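Long-range contact in peroxisomal membrane protein LPX1 (Saccharomyces cerevisiae, PDB 2Y6U), which hydrolyses acyl esters in peroxisomes, with lipase and phospholipase A activity, and belongs to the alpha/beta hydrolase family: residues R107-R119 against L264-L276. Sequence-based numbering, arbitrary orientation.
Sequences RLGTNFNWIDGAR and LCYMNMQTFAPFL
Asn-111 OD1 takes two bonds, one from Asn-268 ND2 at 2.8 Å and one from a water that also reaches Asn-113 ND2 and Thr-271 OG1. The two amides stand nearly perpendicular, planes 85° apart. With CG opposite the backbone N of Asn-111 (chi1 -177°), the carboxamide turns back to Asn-268, although the CB bond points away from it; Asn-111 ND2 binds Pro-21 O. Asn-268 ND2 also gives a weak bond to Phe-112 O (3.2 Å). Another water joins Phe-112 O to Leu-264 O, so waters bridge the two segments beside the direct bonds.

Beyond them the contact is aromatic. Phe-272 CZ lies over one face of the indole, 3.3 Å from Trp-114 CG; the five-membered ring and the Phe-272 ring are inclined at 34°. Met-269 lays SD over the six-membered ring, on the same face, a Met-aromatic contact. Backbone N of Trp-114 lies over the centre of the Phe-272 ring, and Met-269 O over the opposite face. An alanine in place of Trp-114 would probably leave Met-269 SD and one side of the Phe-272 ring without the indole and open a gap between the segments.

Asn-113 caps helix 114-125: its OD1 accepts from Asp-116 N (3.1 Å) and, weakly, from Ile-115 N. This buried contact joins the start of that helix to the loop leading into helix 273-279. Trp-114 lies near, without touching, the Gly-143, Ser-145, Gly-147 pattern that probably forms the nucleophile elbow of this alpha/beta hydrolase. Phe-149 of helix 146-157 meets Trp-114 edge-to-face, as Phe-282 of the second subunit does Phe-275.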
loop_
_atom_site.group_PDB
_atom_site.type_symbol
_atom_site.label_atom_id
_atom_site.label_comp_id
_atom_site.label_asym_id
_atom_site.label_seq_id
_atom_site.Cartn_x
_atom_site.Cartn_y
_atom_site.Cartn_z
ATOM N N ARG A 107 3.132 4.581 -23.638
ATOM C CA ARG A 107 3.820 4.212 -22.408
ATOM C C ARG A 107 3.455 2.867 -21.838
ATOM O O ARG A 107 4.213 2.342 -21.012
ATOM C CB ARG A 107 3.493 5.170 -21.272
ATOM C CG ARG A 107 3.845 6.618 -21.546
ATOM C CD ARG A 107 3.324 7.486 -20.357
ATOM N NE ARG A 107 3.552 8.914 -20.696
ATOM C CZ ARG A 107 2.826 9.905 -20.167
ATOM N NH1 ARG A 107 1.848 9.636 -19.283
ATOM N NH2 ARG A 107 3.055 11.153 -20.551
ATOM N N LEU A 108 2.294 2.339 -22.228
ATOM C CA LEU A 108 1.772 1.119 -21.612
ATOM C C LEU A 108 2.499 -0.151 -22.122
ATOM O O LEU A 108 2.871 -0.243 -23.244
ATOM C CB LEU A 108 0.287 1.000 -21.874
ATOM C CG LEU A 108 -0.645 2.056 -21.267
ATOM C CD1 LEU A 108 -2.058 1.924 -21.925
ATOM C CD2 LEU A 108 -0.579 2.039 -19.714
ATOM N N GLY A 109 2.833 -1.050 -21.201
ATOM C CA GLY A 109 3.367 -2.393 -21.526
ATOM C C GLY A 109 2.301 -3.494 -21.450
ATOM O O GLY A 109 1.070 -3.235 -21.518
ATOM N N THR A 110 2.751 -4.747 -21.449
ATOM C CA THR A 110 1.848 -5.909 -21.532
ATOM C C THR A 110 1.368 -6.378 -20.142
ATOM O O THR A 110 0.399 -7.127 -20.037
ATOM C CB THR A 110 2.508 -7.041 -22.231
ATOM O OG1 THR A 110 3.715 -7.361 -21.526
ATOM C CG2 THR A 110 2.860 -6.577 -23.688
ATOM N N ASN A 111 1.962 -5.870 -19.082
ATOM C CA ASN A 111 1.633 -6.431 -17.774
ATOM C C ASN A 111 0.699 -5.442 -17.015
ATOM O O ASN A 111 1.207 -4.584 -16.331
ATOM C CB ASN A 111 2.963 -6.740 -17.047
ATOM C CG ASN A 111 2.792 -7.451 -15.590
ATOM O OD1 ASN A 111 1.711 -7.701 -15.220
ATOM N ND2 ASN A 111 3.908 -7.855 -14.948
ATOM N N PHE A 112 -0.620 -5.602 -17.086
ATOM C CA PHE A 112 -1.479 -4.804 -16.260
ATOM C C PHE A 112 -1.931 -5.611 -15.023
ATOM O O PHE A 112 -2.698 -6.603 -15.115
ATOM C CB PHE A 112 -2.676 -4.297 -17.062
ATOM C CG PHE A 112 -3.645 -3.555 -16.249
ATOM C CD1 PHE A 112 -3.272 -2.410 -15.575
ATOM C CD2 PHE A 112 -4.908 -4.044 -16.062
ATOM C CE1 PHE A 112 -4.171 -1.754 -14.752
ATOM C CE2 PHE A 112 -5.829 -3.324 -15.333
ATOM C CZ PHE A 112 -5.496 -2.261 -14.667
ATOM N N ASN A 113 -1.365 -5.235 -13.871
ATOM C CA ASN A 113 -1.518 -5.999 -12.646
ATOM C C ASN A 113 -2.634 -5.247 -11.866
ATOM O O ASN A 113 -2.511 -4.043 -11.521
ATOM C CB ASN A 113 -0.163 -5.998 -11.892
ATOM C CG ASN A 113 -0.251 -6.652 -10.536
ATOM O OD1 ASN A 113 -1.085 -6.195 -9.705
ATOM N ND2 ASN A 113 0.620 -7.616 -10.246
ATOM N N TRP A 114 -3.730 -5.911 -11.550
ATOM C CA TRP A 114 -4.894 -5.179 -11.029
ATOM C C TRP A 114 -4.582 -4.629 -9.636
ATOM O O TRP A 114 -5.253 -3.662 -9.218
ATOM C CB TRP A 114 -6.116 -6.086 -10.948
ATOM C CG TRP A 114 -6.664 -6.551 -12.236
ATOM C CD1 TRP A 114 -6.187 -6.269 -13.503
ATOM C CD2 TRP A 114 -7.818 -7.308 -12.404
ATOM N NE1 TRP A 114 -6.934 -6.927 -14.442
ATOM C CE2 TRP A 114 -8.002 -7.494 -13.820
ATOM C CE3 TRP A 114 -8.736 -7.893 -11.526
ATOM C CZ2 TRP A 114 -9.037 -8.238 -14.330
ATOM C CZ3 TRP A 114 -9.806 -8.536 -12.019
ATOM C CH2 TRP A 114 -9.929 -8.792 -13.448
ATOM N N ILE A 115 -3.610 -5.235 -8.926
ATOM C CA ILE A 115 -3.188 -4.748 -7.606
ATOM C C ILE A 115 -2.461 -3.385 -7.740
ATOM O O ILE A 115 -2.658 -2.477 -6.927
ATOM C CB ILE A 115 -2.425 -5.728 -6.810
ATOM C CG1 ILE A 115 -3.216 -7.054 -6.606
ATOM C CG2 ILE A 115 -2.073 -5.098 -5.380
ATOM C CD1 ILE A 115 -2.435 -8.180 -6.005
ATOM N N ASP A 116 -1.626 -3.248 -8.749
ATOM C CA ASP A 116 -1.039 -1.912 -9.123
ATOM C C ASP A 116 -2.194 -0.909 -9.340
ATOM O O ASP A 116 -2.136 0.234 -8.868
ATOM C CB ASP A 116 -0.227 -1.975 -10.391
ATOM C CG ASP A 116 1.049 -2.784 -10.270
ATOM O OD1 ASP A 116 1.400 -3.342 -9.200
ATOM O OD2 ASP A 116 1.725 -2.956 -11.365
ATOM N N GLY A 117 -3.223 -1.314 -10.062
ATOM C CA GLY A 117 -4.376 -0.467 -10.271
ATOM C C GLY A 117 -5.091 -0.086 -8.925
ATOM O O GLY A 117 -5.553 1.022 -8.768
ATOM N N ALA A 118 -5.171 -1.024 -7.961
ATOM C CA ALA A 118 -5.640 -0.687 -6.628
ATOM C C ALA A 118 -4.752 0.283 -5.909
ATOM O O ALA A 118 -5.260 1.256 -5.252
ATOM C CB ALA A 118 -5.919 -1.961 -5.753
ATOM N N ARG A 119 -3.446 0.131 -6.030
ATOM C CA ARG A 119 -2.563 1.170 -5.546
ATOM C C ARG A 119 -2.848 2.593 -6.167
ATOM O O ARG A 119 -2.681 3.629 -5.468
ATOM C CB ARG A 119 -1.049 0.792 -5.647
ATOM C CG ARG A 119 -0.608 -0.345 -4.715
ATOM C CD ARG A 119 0.905 -0.642 -4.488
ATOM N NE ARG A 119 1.152 -1.613 -5.527
ATOM C CZ ARG A 119 1.146 -2.913 -5.420
ATOM N NH1 ARG A 119 0.999 -3.533 -4.348
ATOM N NH2 ARG A 119 1.191 -3.591 -6.504
ATOM N N LEU A 264 -5.519 -7.727 -22.665
ATOM C CA LEU A 264 -4.601 -7.908 -21.556
ATOM C C LEU A 264 -5.242 -7.917 -20.169
ATOM O O LEU A 264 -4.620 -8.408 -19.202
ATOM C CB LEU A 264 -3.518 -6.798 -21.588
ATOM C CG LEU A 264 -2.502 -6.849 -22.693
ATOM C CD1 LEU A 264 -1.660 -5.581 -22.850
ATOM C CD2 LEU A 264 -1.611 -8.114 -22.554
ATOM N N CYS A 265 -6.455 -7.381 -20.037
ATOM C CA CYS A 265 -7.170 -7.450 -18.797
ATOM C C CYS A 265 -7.561 -8.870 -18.447
ATOM O O CYS A 265 -7.911 -9.084 -17.324
ATOM C CB CYS A 265 -8.453 -6.639 -18.857
ATOM S SG CYS A 265 -8.083 -4.862 -18.915
ATOM N N TYR A 266 -7.547 -9.787 -19.417
ATOM C CA TYR A 266 -8.017 -11.140 -19.272
ATOM C C TYR A 266 -6.872 -12.159 -19.214
ATOM O O TYR A 266 -7.132 -13.332 -19.107
ATOM C CB TYR A 266 -9.030 -11.502 -20.403
ATOM C CG TYR A 266 -10.224 -10.592 -20.403
ATOM C CD1 TYR A 266 -11.378 -10.888 -19.610
ATOM C CD2 TYR A 266 -10.220 -9.418 -21.131
ATOM C CE1 TYR A 266 -12.470 -10.010 -19.565
ATOM C CE2 TYR A 266 -11.305 -8.510 -21.071
ATOM C CZ TYR A 266 -12.420 -8.816 -20.287
ATOM O OH TYR A 266 -13.475 -7.970 -20.275
ATOM N N MET A 267 -5.614 -11.753 -19.394
ATOM C CA MET A 267 -4.550 -12.676 -19.755
ATOM C C MET A 267 -3.541 -12.848 -18.623
ATOM O O MET A 267 -2.622 -13.601 -18.747
ATOM C CB MET A 267 -3.822 -12.119 -20.985
ATOM C CG MET A 267 -4.765 -12.135 -22.245
ATOM S SD MET A 267 -4.084 -11.168 -23.666
ATOM C CE MET A 267 -2.695 -12.180 -24.090
ATOM N N ASN A 268 -3.735 -12.151 -17.520
ATOM C CA ASN A 268 -2.635 -12.002 -16.529
ATOM C C ASN A 268 -3.046 -12.335 -15.092
ATOM O O ASN A 268 -2.268 -12.061 -14.161
ATOM C CB ASN A 268 -2.300 -10.496 -16.544
ATOM C CG ASN A 268 -0.895 -10.239 -16.214
ATOM O OD1 ASN A 268 0.014 -11.106 -16.370
ATOM N ND2 ASN A 268 -0.672 -9.054 -15.631
ATOM N N MET A 269 -4.242 -12.903 -14.933
ATOM C CA MET A 269 -4.915 -13.025 -13.607
ATOM C C MET A 269 -4.112 -13.843 -12.683
ATOM O O MET A 269 -4.062 -13.521 -11.499
ATOM C CB MET A 269 -6.226 -13.742 -13.701
ATOM C CG MET A 269 -7.295 -13.014 -14.284
ATOM S SD MET A 269 -8.025 -11.718 -13.236
ATOM C CE MET A 269 -8.623 -12.209 -11.667
ATOM N N GLN A 270 -3.396 -14.854 -13.190
ATOM C CA GLN A 270 -2.690 -15.704 -12.303
ATOM C C GLN A 270 -1.526 -15.042 -11.588
ATOM O O GLN A 270 -1.005 -15.563 -10.578
ATOM C CB GLN A 270 -2.179 -16.945 -13.031
ATOM C CG GLN A 270 -3.337 -17.651 -13.723
ATOM C CD GLN A 270 -3.717 -17.102 -15.144
ATOM O OE1 GLN A 270 -3.262 -15.986 -15.650
ATOM N NE2 GLN A 270 -4.590 -17.908 -15.809
ATOM N N THR A 271 -1.108 -13.882 -12.067
ATOM C CA THR A 271 0.116 -13.303 -11.490
ATOM C C THR A 271 -0.277 -12.381 -10.289
ATOM O O THR A 271 0.632 -11.866 -9.598
ATOM C CB THR A 271 0.866 -12.397 -12.518
ATOM O OG1 THR A 271 -0.010 -11.296 -12.833
ATOM C CG2 THR A 271 1.236 -13.175 -13.819
ATOM N N PHE A 272 -1.537 -12.131 -10.016
ATOM C CA PHE A 272 -1.917 -11.314 -8.891
ATOM C C PHE A 272 -3.149 -11.789 -8.120
ATOM O O PHE A 272 -3.408 -11.345 -7.004
ATOM C CB PHE A 272 -2.103 -9.804 -9.382
ATOM C CG PHE A 272 -3.088 -9.627 -10.484
ATOM C CD1 PHE A 272 -4.412 -9.677 -10.200
ATOM C CD2 PHE A 272 -2.689 -9.455 -11.825
ATOM C CE1 PHE A 272 -5.355 -9.615 -11.165
ATOM C CE2 PHE A 272 -3.633 -9.320 -12.803
ATOM C CZ PHE A 272 -4.985 -9.390 -12.471
ATOM N N ALA A 273 -3.983 -12.660 -8.698
ATOM C CA ALA A 273 -5.167 -13.064 -8.012
ATOM C C ALA A 273 -4.794 -13.864 -6.680
ATOM O O ALA A 273 -5.512 -13.692 -5.755
ATOM C CB ALA A 273 -6.150 -13.950 -8.930
ATOM N N PRO A 274 -3.768 -14.699 -6.641
ATOM C CA PRO A 274 -3.546 -15.483 -5.413
ATOM C C PRO A 274 -3.347 -14.601 -4.183
ATOM O O PRO A 274 -3.835 -14.916 -3.112
ATOM C CB PRO A 274 -2.293 -16.269 -5.734
ATOM C CG PRO A 274 -2.546 -16.643 -7.257
ATOM C CD PRO A 274 -2.917 -15.270 -7.717
ATOM N N PHE A 275 -2.669 -13.495 -4.390
ATOM C CA PHE A 275 -2.418 -12.532 -3.295
ATOM C C PHE A 275 -3.727 -11.984 -2.716
ATOM O O PHE A 275 -3.956 -11.985 -1.521
ATOM C CB PHE A 275 -1.554 -11.391 -3.793
ATOM C CG PHE A 275 -1.322 -10.325 -2.698
ATOM C CD1 PHE A 275 -0.355 -10.510 -1.752
ATOM C CD2 PHE A 275 -2.162 -9.284 -2.573
ATOM C CE1 PHE A 275 -0.160 -9.538 -0.738
ATOM C CE2 PHE A 275 -1.952 -8.314 -1.590
ATOM C CZ PHE A 275 -0.958 -8.455 -0.694
ATOM N N LEU A 276 -4.665 -11.628 -3.590
ATOM C CA LEU A 276 -5.981 -11.135 -3.193
ATOM C C LEU A 276 -6.792 -12.224 -2.509
ATOM O O LEU A 276 -7.275 -12.027 -1.380
ATOM C CB LEU A 276 -6.740 -10.444 -4.341
ATOM C CG LEU A 276 -8.070 -10.001 -3.664
ATOM C CD1 LEU A 276 -7.789 -8.780 -2.662
ATOM C CD2 LEU A 276 -9.278 -9.955 -4.406
HETATM O O HOH W 1 -1.769 -8.145 -18.509
HETATM O O HOH W 2 1.609 -8.910 -12.708
HETATM O O HOH W 3 -4.770 -7.569 -16.595
HETATM O O HOH W 4 1.147 -9.430 -8.005
#